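Local atomic coordinates of type III restriction-modification enzyme EcoP15I Mod subunit (Escherichia coli, PDB entry 4ZCF), a protein that methylates the N6 of one adenine in the asymmetric DNA site 5'-CAGCAG-3', using S-adenosyl-L-methionine, and works with the Res subunit in restriction. Residues L96-G100 with F488-K492; D200-F204 with E242-V246; L403-P408 with E493-A498; F452-N456 with N502-F507. All blocks are in the same frame, centred on the assembly; numbering follows the deposited sequence.

Contacts 1, 3 and 4 gather around helix 487-500 and the chain leaving it, while contact 2 stands apart, about 26 Å from contact 1 between centres, on the same mixed sheet. Contacts 1 and 3 are the more buried: the first lays the helix on strand 96-99 through apolar and CH-pi packing, the second sets it beside residues 403-408 with an arginine as packing surface and donor. Contact 4 follows the chain onward, combining packing by a buried phenylalanine with hydrogen bonds among more exposed asparagines. Contact 2, also partly buried, stacks two aromatic rings at the second Mod subunit, with H201 near a bound manganese ion. F507 of contact 4 packs against L97 of contact 1 and L495 of contact 3.

Contact 1. Residues L96-G100 with F488-K492; sequences LLIKG and FDLTK
L97 and K99 of strand 96-99 face F488, T491 and K492 of a helix that runs almost antiparallel to the strand, the axes of the two short segments 10.2 Å apart and at 170°. The setting is a beta-alpha-beta crossover in a Rossmann-like methyltransferase fold: helix 487-500 joins parallel strands 461-468 and 508-514, and strand 96-99 lies between them. Alternation along the strand turns L97 and K99 toward the helix and I98 toward helix 102-113. L97 meets the F488 ring obliquely, CG 3.6 Å from F488 CE1, while its methyls spread along the helix, CD1 to T491 CG2 (4.0 Å) and CD2 to K492 CA (3.8 Å). A branched leucine suits this place because it reaches F488, T491 and K492, one helical turn, with three different carbons. T491 keeps its hydroxyl on I487 O, which lets the methyl serve the apolar side, and K492 extends away to a salt bridge with D81. K99 serves here mainly through its hydrocarbon chain; its NZ makes a long, weak ion pair with D470. Bends at chi2 (-147°) and chi3 (-82°) fold the chain across one face of the phenyl ring, CE returning to within 3.6 Å of F488 CD2. The CH-pi contact is made by K99 CB, 3.7 Å from the F488 ring centroid, and beside it K99 CG sits 3.6 Å above the ring plane, over its centre.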
# COMPACT_ATOMS: atom_id res chain seq x y z
N LEU A 96 19.19 -15.03 -8.73
CA LEU A 96 18.58 -15.39 -10.01
C LEU A 96 18.49 -14.26 -10.99
O LEU A 96 18.14 -13.16 -10.63
CB LEU A 96 17.15 -15.99 -9.83
CG LEU A 96 16.92 -17.03 -8.73
CD1 LEU A 96 15.45 -17.17 -8.43
CD2 LEU A 96 17.57 -18.36 -9.06
N LEU A 97 18.74 -14.55 -12.26
CA LEU A 97 18.53 -13.66 -13.40
C LEU A 97 17.65 -14.46 -14.39
O LEU A 97 17.99 -15.60 -14.74
CB LEU A 97 19.85 -13.13 -14.01
CG LEU A 97 19.75 -12.52 -15.42
CD1 LEU A 97 19.01 -11.18 -15.42
CD2 LEU A 97 21.11 -12.41 -16.06
N ILE A 98 16.48 -13.90 -14.75
CA ILE A 98 15.50 -14.54 -15.64
C ILE A 98 15.29 -13.76 -16.92
O ILE A 98 15.11 -12.54 -16.89
CB ILE A 98 14.17 -14.91 -14.94
CG1 ILE A 98 14.43 -15.53 -13.57
CG2 ILE A 98 13.37 -15.88 -15.81
CD1 ILE A 98 13.51 -15.07 -12.55
N LYS A 99 15.33 -14.49 -18.05
CA LYS A 99 15.15 -13.93 -19.38
C LYS A 99 13.72 -14.19 -19.84
O LYS A 99 13.23 -15.31 -19.78
CB LYS A 99 16.15 -14.56 -20.38
CG LYS A 99 16.21 -13.85 -21.73
CD LYS A 99 16.51 -14.82 -22.86
CE LYS A 99 17.97 -15.16 -23.04
NZ LYS A 99 18.23 -15.75 -24.38
N GLY A 100 13.08 -13.15 -20.34
CA GLY A 100 11.73 -13.19 -20.86
C GLY A 100 10.90 -12.01 -20.40
O GLY A 100 11.38 -11.16 -19.65
N PHE A 488 19.48 -8.16 -22.57
CA PHE A 488 19.70 -9.27 -21.65
C PHE A 488 21.18 -9.68 -21.62
O PHE A 488 21.69 -9.99 -20.55
CB PHE A 488 18.81 -10.48 -21.99
CG PHE A 488 19.04 -11.63 -21.04
CD1 PHE A 488 18.41 -11.66 -19.79
CD2 PHE A 488 19.94 -12.64 -21.35
CE1 PHE A 488 18.66 -12.70 -18.89
CE2 PHE A 488 20.21 -13.67 -20.44
CZ PHE A 488 19.56 -13.70 -19.22
N ASP A 489 21.84 -9.69 -22.80
CA ASP A 489 23.25 -10.06 -22.97
C ASP A 489 24.18 -9.13 -22.19
O ASP A 489 25.10 -9.61 -21.53
CB ASP A 489 23.64 -10.08 -24.46
CG ASP A 489 22.96 -11.14 -25.30
OD1 ASP A 489 22.75 -12.25 -24.79
OD2 ASP A 489 22.73 -10.88 -26.50
N LEU A 490 23.90 -7.80 -22.23
CA LEU A 490 24.64 -6.76 -21.50
C LEU A 490 24.41 -6.89 -20.02
O LEU A 490 25.33 -6.65 -19.23
CB LEU A 490 24.18 -5.36 -21.90
CG LEU A 490 24.51 -4.87 -23.27
CD1 LEU A 490 23.37 -4.02 -23.78
CD2 LEU A 490 25.85 -4.09 -23.26
N THR A 491 23.15 -7.21 -19.64
CA THR A 491 22.72 -7.41 -18.26
C THR A 491 23.44 -8.60 -17.68
O THR A 491 24.01 -8.46 -16.61
CB THR A 491 21.18 -7.51 -18.17
OG1 THR A 491 20.63 -6.31 -18.70
CG2 THR A 491 20.68 -7.75 -16.74
N LYS A 492 23.42 -9.76 -18.37
CA LYS A 492 24.08 -11.00 -17.94
C LYS A 492 25.58 -10.75 -17.72
O LYS A 492 26.09 -11.07 -16.65
CB LYS A 492 23.84 -12.13 -18.97
CG LYS A 492 24.53 -13.47 -18.63
CD LYS A 492 24.41 -14.42 -19.84
CE LYS A 492 24.89 -15.82 -19.53
NZ LYS A 492 24.72 -16.72 -20.70

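Contact 2. Residues D200-F204 with E242-V246; sequences DHNEF and EYIIV
F204 and Y243 form the tight half of this contact, a face-to-face stack with ring centroids 4.1 Å apart and planes only 10° from parallel. The side chains cross at about a right angle, and the rings are offset, F204 CD2 coming within 3.8 Å of Y243 CE2. With CG anti to the backbone N (chi1 174°), F204 also points its ring edge at I245, whose CG2 methyl lies in the ring plane, 3.7 Å from F204 CE1. Shortening this side chain to an alanine would probably leave Y243 without its stacking mate and open a gap beside I245 CG2. Toward the start of both segments the fit loosens: D200 and E242 touch only around their CA and CB atoms, D200 CB lying 4.0 Å from E242 CB, and their carboxylates turn to separate tasks. D200 closes an Asx turn, its OD1 taking the backbone N-H of N202 from above the carboxylate plane and N202 ND2 (2.7 Å) on its syn lone pair. E242 bonds Y126, within the predicted S-adenosylmethionine-binding residues, and the H201 side chain lies about 3 Å from a bound manganese ion. F204 and Y243 each meet their own counterpart in the second subunit. Strand 241-248, antiparallel between strands 193-199 and 220-227, is the reversed strand that marks the class I methyltransferase fold, here at the Mod dimer interface.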
# COMPACT_ATOMS: atom_id res chain seq x y z
N ASP A 200 9.41 10.00 -12.76
CA ASP A 200 9.63 11.42 -12.91
C ASP A 200 8.22 12.10 -13.04
O ASP A 200 7.22 11.44 -12.78
CB ASP A 200 10.66 11.72 -14.06
CG ASP A 200 10.18 11.98 -15.49
OD1 ASP A 200 9.03 11.59 -15.82
OD2 ASP A 200 10.94 12.59 -16.27
N HIS A 201 8.13 13.39 -13.38
CA HIS A 201 6.85 14.12 -13.44
C HIS A 201 5.82 13.67 -14.49
O HIS A 201 4.66 14.06 -14.41
CB HIS A 201 7.10 15.62 -13.58
CG HIS A 201 7.75 15.98 -14.88
ND1 HIS A 201 9.12 15.93 -15.03
CD2 HIS A 201 7.19 16.36 -16.05
CE1 HIS A 201 9.35 16.27 -16.28
NE2 HIS A 201 8.22 16.56 -16.92
N ASN A 202 6.25 12.91 -15.49
CA ASN A 202 5.35 12.48 -16.55
C ASN A 202 4.19 11.61 -16.10
O ASN A 202 3.05 11.94 -16.40
CB ASN A 202 6.12 11.90 -17.73
CG ASN A 202 7.03 12.91 -18.36
OD1 ASN A 202 6.57 13.89 -18.94
ND2 ASN A 202 8.33 12.76 -18.16
N GLU A 203 4.48 10.57 -15.30
CA GLU A 203 3.49 9.59 -14.80
C GLU A 203 3.36 9.49 -13.28
O GLU A 203 2.68 8.59 -12.80
CB GLU A 203 3.77 8.19 -15.40
CG GLU A 203 3.78 8.14 -16.92
CD GLU A 203 2.45 8.46 -17.59
OE1 GLU A 203 1.40 8.23 -16.95
OE2 GLU A 203 2.47 8.93 -18.75
N PHE A 204 4.00 10.41 -12.52
CA PHE A 204 3.95 10.39 -11.06
C PHE A 204 2.54 10.26 -10.48
O PHE A 204 2.28 9.28 -9.78
CB PHE A 204 4.75 11.57 -10.44
CG PHE A 204 4.67 11.74 -8.93
CD1 PHE A 204 4.82 10.65 -8.08
CD2 PHE A 204 4.51 13.00 -8.37
CE1 PHE A 204 4.78 10.82 -6.69
CE2 PHE A 204 4.46 13.16 -6.97
CZ PHE A 204 4.59 12.06 -6.15
N GLU A 242 13.48 13.70 -9.45
CA GLU A 242 12.49 12.69 -9.77
C GLU A 242 12.03 12.05 -8.45
O GLU A 242 12.36 12.54 -7.37
CB GLU A 242 13.02 11.69 -10.80
CG GLU A 242 14.46 11.25 -10.61
CD GLU A 242 14.79 10.12 -11.54
OE1 GLU A 242 15.17 10.40 -12.70
OE2 GLU A 242 14.58 8.95 -11.14
N TYR A 243 11.25 10.99 -8.53
CA TYR A 243 10.66 10.39 -7.33
C TYR A 243 10.86 8.90 -7.20
O TYR A 243 11.22 8.23 -8.14
CB TYR A 243 9.14 10.71 -7.28
CG TYR A 243 8.76 12.14 -7.63
CD1 TYR A 243 8.67 13.12 -6.64
CD2 TYR A 243 8.46 12.51 -8.94
CE1 TYR A 243 8.35 14.44 -6.96
CE2 TYR A 243 8.13 13.83 -9.27
CZ TYR A 243 8.05 14.79 -8.26
OH TYR A 243 7.73 16.09 -8.56
N ILE A 244 10.60 8.40 -6.01
CA ILE A 244 10.57 7.00 -5.61
C ILE A 244 9.31 6.86 -4.73
O ILE A 244 9.30 7.34 -3.60
CB ILE A 244 11.88 6.49 -4.91
CG1 ILE A 244 13.15 6.88 -5.77
CG2 ILE A 244 11.79 4.96 -4.63
CD1 ILE A 244 14.54 6.51 -5.26
N ILE A 245 8.22 6.28 -5.31
CA ILE A 245 6.98 6.01 -4.59
C ILE A 245 7.16 4.69 -3.81
O ILE A 245 7.79 3.77 -4.32
CB ILE A 245 5.68 6.08 -5.45
CG1 ILE A 245 5.38 4.78 -6.17
CG2 ILE A 245 5.64 7.28 -6.41
CD1 ILE A 245 3.94 4.67 -6.52
N VAL A 246 6.69 4.63 -2.56
CA VAL A 246 6.87 3.45 -1.70
C VAL A 246 5.50 2.98 -1.18
O VAL A 246 4.69 3.81 -0.75
CB VAL A 246 7.88 3.75 -0.54
CG1 VAL A 246 8.21 2.51 0.27
CG2 VAL A 246 9.15 4.40 -1.05

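Contact 3. Residues L403-P408 with E493-A498; sequences LKELFP and ERLIRA
This is a mixed apolar and polar contact that seats L406 and F407, in the chain around the end of helix 399-404, against the face of helix 487-500 carrying E493, R494 and R497. Its one cross-segment hydrogen bond runs from R497 NH1 to L406 O, 2.9 Å long with an N-H...O angle of 158°; the acceptor lies close to the guanidinium plane. The same arginine presents a flat face to F407, whose CD1 sits 3.7 Å above that plane, the ring and guanidinium being 34° apart. E493, one helical turn earlier, fixes the group's rotation: its OE2 takes R497 NH2 at 2.9 Å and, more weakly, NE, in a salt bridge along the helix. The long, extended arginine chain suits the place because it spans from helix to carbonyl. With a leucine in its place, L406 O would probably lose this donor and E493 its counter-charge. F407 also lies obliquely on aliphatic atoms, CE1 3.7 Å from E493 CG and CE2 3.9 Å from R494 CG. L406 divides its methyls, CD1 packing on R494 CG at 3.7 Å and CD2 approaching A498 CB at 4.2 Å, where a small residue lets the chains come near. R494 bends at chi2 and chi3, passing under L403 CD2, which lies over its guanidinium face, to donate from NE to S444 O. Helix 446-455 flanks this packing, H449 touching both L406 and A498, while Y484 lies against E493 and R497; helix 487-500 leads on through residues 502-507 to strand 508-514.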
# COMPACT_ATOMS: atom_id res chain seq x y z
N LEU A 403 29.76 2.20 -14.72
CA LEU A 403 29.69 1.44 -15.95
C LEU A 403 30.94 1.49 -16.82
O LEU A 403 31.19 0.54 -17.57
CB LEU A 403 28.40 1.75 -16.73
CG LEU A 403 27.14 1.08 -16.16
CD1 LEU A 403 25.89 1.75 -16.69
CD2 LEU A 403 27.10 -0.42 -16.47
N LYS A 404 31.75 2.57 -16.70
CA LYS A 404 33.03 2.66 -17.42
C LYS A 404 34.06 1.77 -16.68
O LYS A 404 35.01 1.30 -17.28
CB LYS A 404 33.52 4.12 -17.56
CG LYS A 404 34.60 4.32 -18.64
CD LYS A 404 34.02 4.40 -20.06
CE LYS A 404 34.94 3.84 -21.13
NZ LYS A 404 36.14 4.70 -21.37
N GLU A 405 33.83 1.53 -15.39
CA GLU A 405 34.62 0.67 -14.53
C GLU A 405 34.24 -0.81 -14.76
O GLU A 405 35.04 -1.71 -14.46
CB GLU A 405 34.34 1.07 -13.08
CG GLU A 405 35.28 0.49 -12.04
CD GLU A 405 35.23 1.22 -10.72
OE1 GLU A 405 35.25 2.48 -10.73
OE2 GLU A 405 35.17 0.54 -9.67
N LEU A 406 32.98 -1.08 -15.22
CA LEU A 406 32.55 -2.45 -15.47
C LEU A 406 32.94 -2.81 -16.89
O LEU A 406 33.55 -3.85 -17.10
CB LEU A 406 31.04 -2.65 -15.23
CG LEU A 406 30.55 -2.62 -13.79
CD1 LEU A 406 29.11 -2.20 -13.71
CD2 LEU A 406 30.83 -3.93 -13.05
N PHE A 407 32.65 -1.91 -17.84
CA PHE A 407 32.95 -2.01 -19.26
C PHE A 407 34.03 -0.98 -19.69
O PHE A 407 33.68 0.04 -20.28
CB PHE A 407 31.65 -1.83 -20.09
CG PHE A 407 30.57 -2.84 -19.78
CD1 PHE A 407 30.49 -4.04 -20.48
CD2 PHE A 407 29.61 -2.58 -18.80
CE1 PHE A 407 29.49 -4.97 -20.20
CE2 PHE A 407 28.61 -3.52 -18.51
CZ PHE A 407 28.55 -4.71 -19.22
N PRO A 408 35.33 -1.20 -19.42
CA PRO A 408 36.34 -0.21 -19.84
C PRO A 408 36.66 -0.32 -21.32
O PRO A 408 36.16 0.48 -22.09
CB PRO A 408 37.54 -0.52 -18.96
CG PRO A 408 37.43 -1.94 -18.64
CD PRO A 408 35.97 -2.34 -18.73
N GLU A 493 26.24 -10.10 -18.70
CA GLU A 493 27.65 -9.72 -18.65
C GLU A 493 27.97 -8.77 -17.50
O GLU A 493 29.00 -8.98 -16.83
CB GLU A 493 28.13 -9.13 -19.99
CG GLU A 493 29.59 -8.68 -20.05
CD GLU A 493 30.71 -9.71 -19.92
OE1 GLU A 493 30.49 -10.78 -19.31
OE2 GLU A 493 31.83 -9.42 -20.40
N ARG A 494 27.11 -7.75 -17.25
CA ARG A 494 27.33 -6.77 -16.15
C ARG A 494 27.36 -7.45 -14.81
O ARG A 494 28.11 -7.03 -13.93
CB ARG A 494 26.25 -5.67 -16.13
CG ARG A 494 26.67 -4.47 -15.29
CD ARG A 494 26.00 -4.31 -13.92
NE ARG A 494 25.13 -3.14 -14.02
CZ ARG A 494 25.06 -2.13 -13.17
NH1 ARG A 494 25.75 -2.16 -12.04
NH2 ARG A 494 24.26 -1.11 -13.41
N LEU A 495 26.50 -8.47 -14.62
CA LEU A 495 26.39 -9.23 -13.38
C LEU A 495 27.58 -10.16 -13.23
O LEU A 495 28.08 -10.32 -12.13
CB LEU A 495 25.08 -10.00 -13.36
CG LEU A 495 23.81 -9.30 -12.88
CD1 LEU A 495 23.61 -7.99 -13.57
CD2 LEU A 495 22.60 -10.17 -13.10
N ILE A 496 28.05 -10.76 -14.35
CA ILE A 496 29.24 -11.61 -14.39
C ILE A 496 30.45 -10.79 -13.90
O ILE A 496 31.14 -11.22 -12.97
CB ILE A 496 29.47 -12.24 -15.80
CG1 ILE A 496 28.53 -13.46 -16.01
CG2 ILE A 496 30.96 -12.62 -16.02
CD1 ILE A 496 28.36 -13.88 -17.46
N ARG A 497 30.64 -9.58 -14.47
CA ARG A 497 31.72 -8.67 -14.11
C ARG A 497 31.62 -8.17 -12.66
O ARG A 497 32.62 -8.17 -11.95
CB ARG A 497 31.82 -7.51 -15.11
CG ARG A 497 32.29 -8.00 -16.48
CD ARG A 497 32.59 -6.85 -17.41
NE ARG A 497 32.69 -7.28 -18.81
CZ ARG A 497 33.23 -6.56 -19.78
NH1 ARG A 497 33.81 -5.40 -19.51
NH2 ARG A 497 33.26 -7.02 -21.01
N ALA A 498 30.41 -7.80 -12.23
CA ALA A 498 30.09 -7.31 -10.90
C ALA A 498 30.24 -8.41 -9.86
O ALA A 498 30.46 -8.12 -8.69
CB ALA A 498 28.66 -6.77 -10.90

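Contact 4. Residues F452-N456 with N502-F507; sequences FNLNN and NRDQGF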
# COMPACT_ATOMS: atom_id res chain seq x y z
N PHE A 452 25.32 -7.60 -4.53
CA PHE A 452 26.72 -8.09 -4.47
C PHE A 452 27.53 -7.22 -3.50
O PHE A 452 28.08 -7.78 -2.56
CB PHE A 452 27.39 -8.16 -5.87
CG PHE A 452 26.88 -9.23 -6.83
CD1 PHE A 452 26.57 -10.51 -6.38
CD2 PHE A 452 26.78 -8.97 -8.20
CE1 PHE A 452 26.17 -11.51 -7.28
CE2 PHE A 452 26.35 -9.96 -9.08
CZ PHE A 452 26.05 -11.23 -8.62
N ASN A 453 27.50 -5.87 -3.66
CA ASN A 453 28.21 -4.94 -2.76
C ASN A 453 27.73 -5.00 -1.31
O ASN A 453 28.55 -4.88 -0.40
CB ASN A 453 28.05 -3.49 -3.22
CG ASN A 453 28.64 -3.12 -4.56
OD1 ASN A 453 28.43 -2.01 -5.04
ND2 ASN A 453 29.35 -4.04 -5.20
N LEU A 454 26.41 -5.10 -1.09
CA LEU A 454 25.86 -5.16 0.26
C LEU A 454 26.27 -6.44 0.99
O LEU A 454 26.76 -6.35 2.09
CB LEU A 454 24.34 -4.90 0.29
CG LEU A 454 23.86 -3.46 -0.00
CD1 LEU A 454 22.35 -3.42 -0.36
CD2 LEU A 454 24.18 -2.50 1.15
N ASN A 455 26.11 -7.61 0.35
CA ASN A 455 26.45 -8.93 0.88
C ASN A 455 27.90 -9.12 1.30
O ASN A 455 28.16 -9.88 2.24
CB ASN A 455 26.03 -10.03 -0.08
CG ASN A 455 24.56 -10.37 -0.06
OD1 ASN A 455 23.71 -9.69 0.54
ND2 ASN A 455 24.23 -11.47 -0.69
N ASN A 456 28.83 -8.45 0.66
CA ASN A 456 30.22 -8.63 1.00
C ASN A 456 30.68 -7.59 1.95
O ASN A 456 31.84 -7.41 2.14
CB ASN A 456 31.13 -8.73 -0.23
CG ASN A 456 31.23 -7.44 -0.95
OD1 ASN A 456 30.69 -6.46 -0.53
ND2 ASN A 456 31.94 -7.44 -2.03
N ASN A 502 33.80 -8.21 -6.08
CA ASN A 502 32.77 -8.70 -5.13
C ASN A 502 32.77 -10.21 -4.77
O ASN A 502 31.74 -10.76 -4.35
CB ASN A 502 31.34 -8.15 -5.36
CG ASN A 502 31.30 -6.67 -5.51
OD1 ASN A 502 31.46 -5.92 -4.54
ND2 ASN A 502 31.09 -6.23 -6.73
N ARG A 503 33.94 -10.85 -4.90
CA ARG A 503 34.28 -12.21 -4.46
C ARG A 503 33.60 -13.45 -5.06
O ARG A 503 33.44 -14.46 -4.35
CB ARG A 503 34.35 -12.28 -2.91
CG ARG A 503 35.33 -11.29 -2.25
CD ARG A 503 36.78 -11.42 -2.74
NE ARG A 503 37.41 -12.68 -2.33
CZ ARG A 503 38.66 -13.02 -2.62
NH1 ARG A 503 39.44 -12.21 -3.32
NH2 ARG A 503 39.16 -14.17 -2.18
N ASP A 504 33.29 -13.41 -6.38
CA ASP A 504 32.68 -14.53 -7.12
C ASP A 504 31.39 -15.05 -6.49
O ASP A 504 31.20 -16.27 -6.38
CB ASP A 504 33.69 -15.67 -7.37
CG ASP A 504 34.90 -15.28 -8.20
OD1 ASP A 504 34.75 -15.15 -9.45
OD2 ASP A 504 36.00 -15.12 -7.62
N GLN A 505 30.49 -14.14 -6.07
CA GLN A 505 29.21 -14.54 -5.46
C GLN A 505 28.32 -15.39 -6.35
O GLN A 505 27.56 -16.20 -5.82
CB GLN A 505 28.44 -13.33 -4.94
CG GLN A 505 28.94 -12.86 -3.59
CD GLN A 505 28.10 -11.76 -3.01
OE1 GLN A 505 28.62 -10.69 -2.68
NE2 GLN A 505 26.81 -12.04 -2.79
N GLY A 506 28.39 -15.16 -7.66
CA GLY A 506 27.60 -15.86 -8.67
C GLY A 506 26.10 -15.67 -8.61
O GLY A 506 25.55 -15.16 -7.63
N PHE A 507 25.42 -16.14 -9.67
CA PHE A 507 23.98 -16.10 -9.86
C PHE A 507 23.59 -17.17 -10.89
O PHE A 507 24.39 -17.48 -11.78
CB PHE A 507 23.52 -14.69 -10.35
CG PHE A 507 24.07 -14.26 -11.70
CD1 PHE A 507 25.38 -13.82 -11.82
CD2 PHE A 507 23.28 -14.31 -12.84
CE1 PHE A 507 25.90 -13.47 -13.06
CE2 PHE A 507 23.79 -13.93 -14.08
CZ PHE A 507 25.10 -13.51 -14.18
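F452, near the end of helix 446-455, reaches along residues 502-507 from its first side-chain atom to its last. CB rests on N502 CB at 4.0 Å. Farther out, CD1 packs on Q505 CB at 3.7 Å, an oblique approach. CE1 comes 3.7 Å from G506 O, which lies near the ring plane, at its edge, and is itself hydrogen-bonded by S93. At the tip, CZ meets F507 CD1 at 4.2 Å. A phenylalanine fits because it is long and flat enough to touch four residues of a winding chain, and its ring also meets F464 edge-to-face and packs on helix 487-500. In that chain N502, R503 and D504 have left-handed helical backbone angles; G506 also has positive phi but an extended psi (64°, 169°), a conformation easy for a residue without a side chain.

Asparagines hold the other half. N502 OD1 accepts from two amides of the helix end, N456 ND2 at 3.0 Å, in the carbonyl plane on a lone pair, and N453 ND2 in a weak bond of 2.9 Å. N456 places its amide there with CG set between its backbone N and carbonyl carbon (chi1 69°). The ND2 of N502 turns back to A498 O, in the last part of helix 487-500, and so ties this turn to the helix before it. The chemistry is thus divided: a phenyl ring fills the buried side, while short uncharged amides, each able to give and accept, join two helix ends on the more exposed side without bringing in charge.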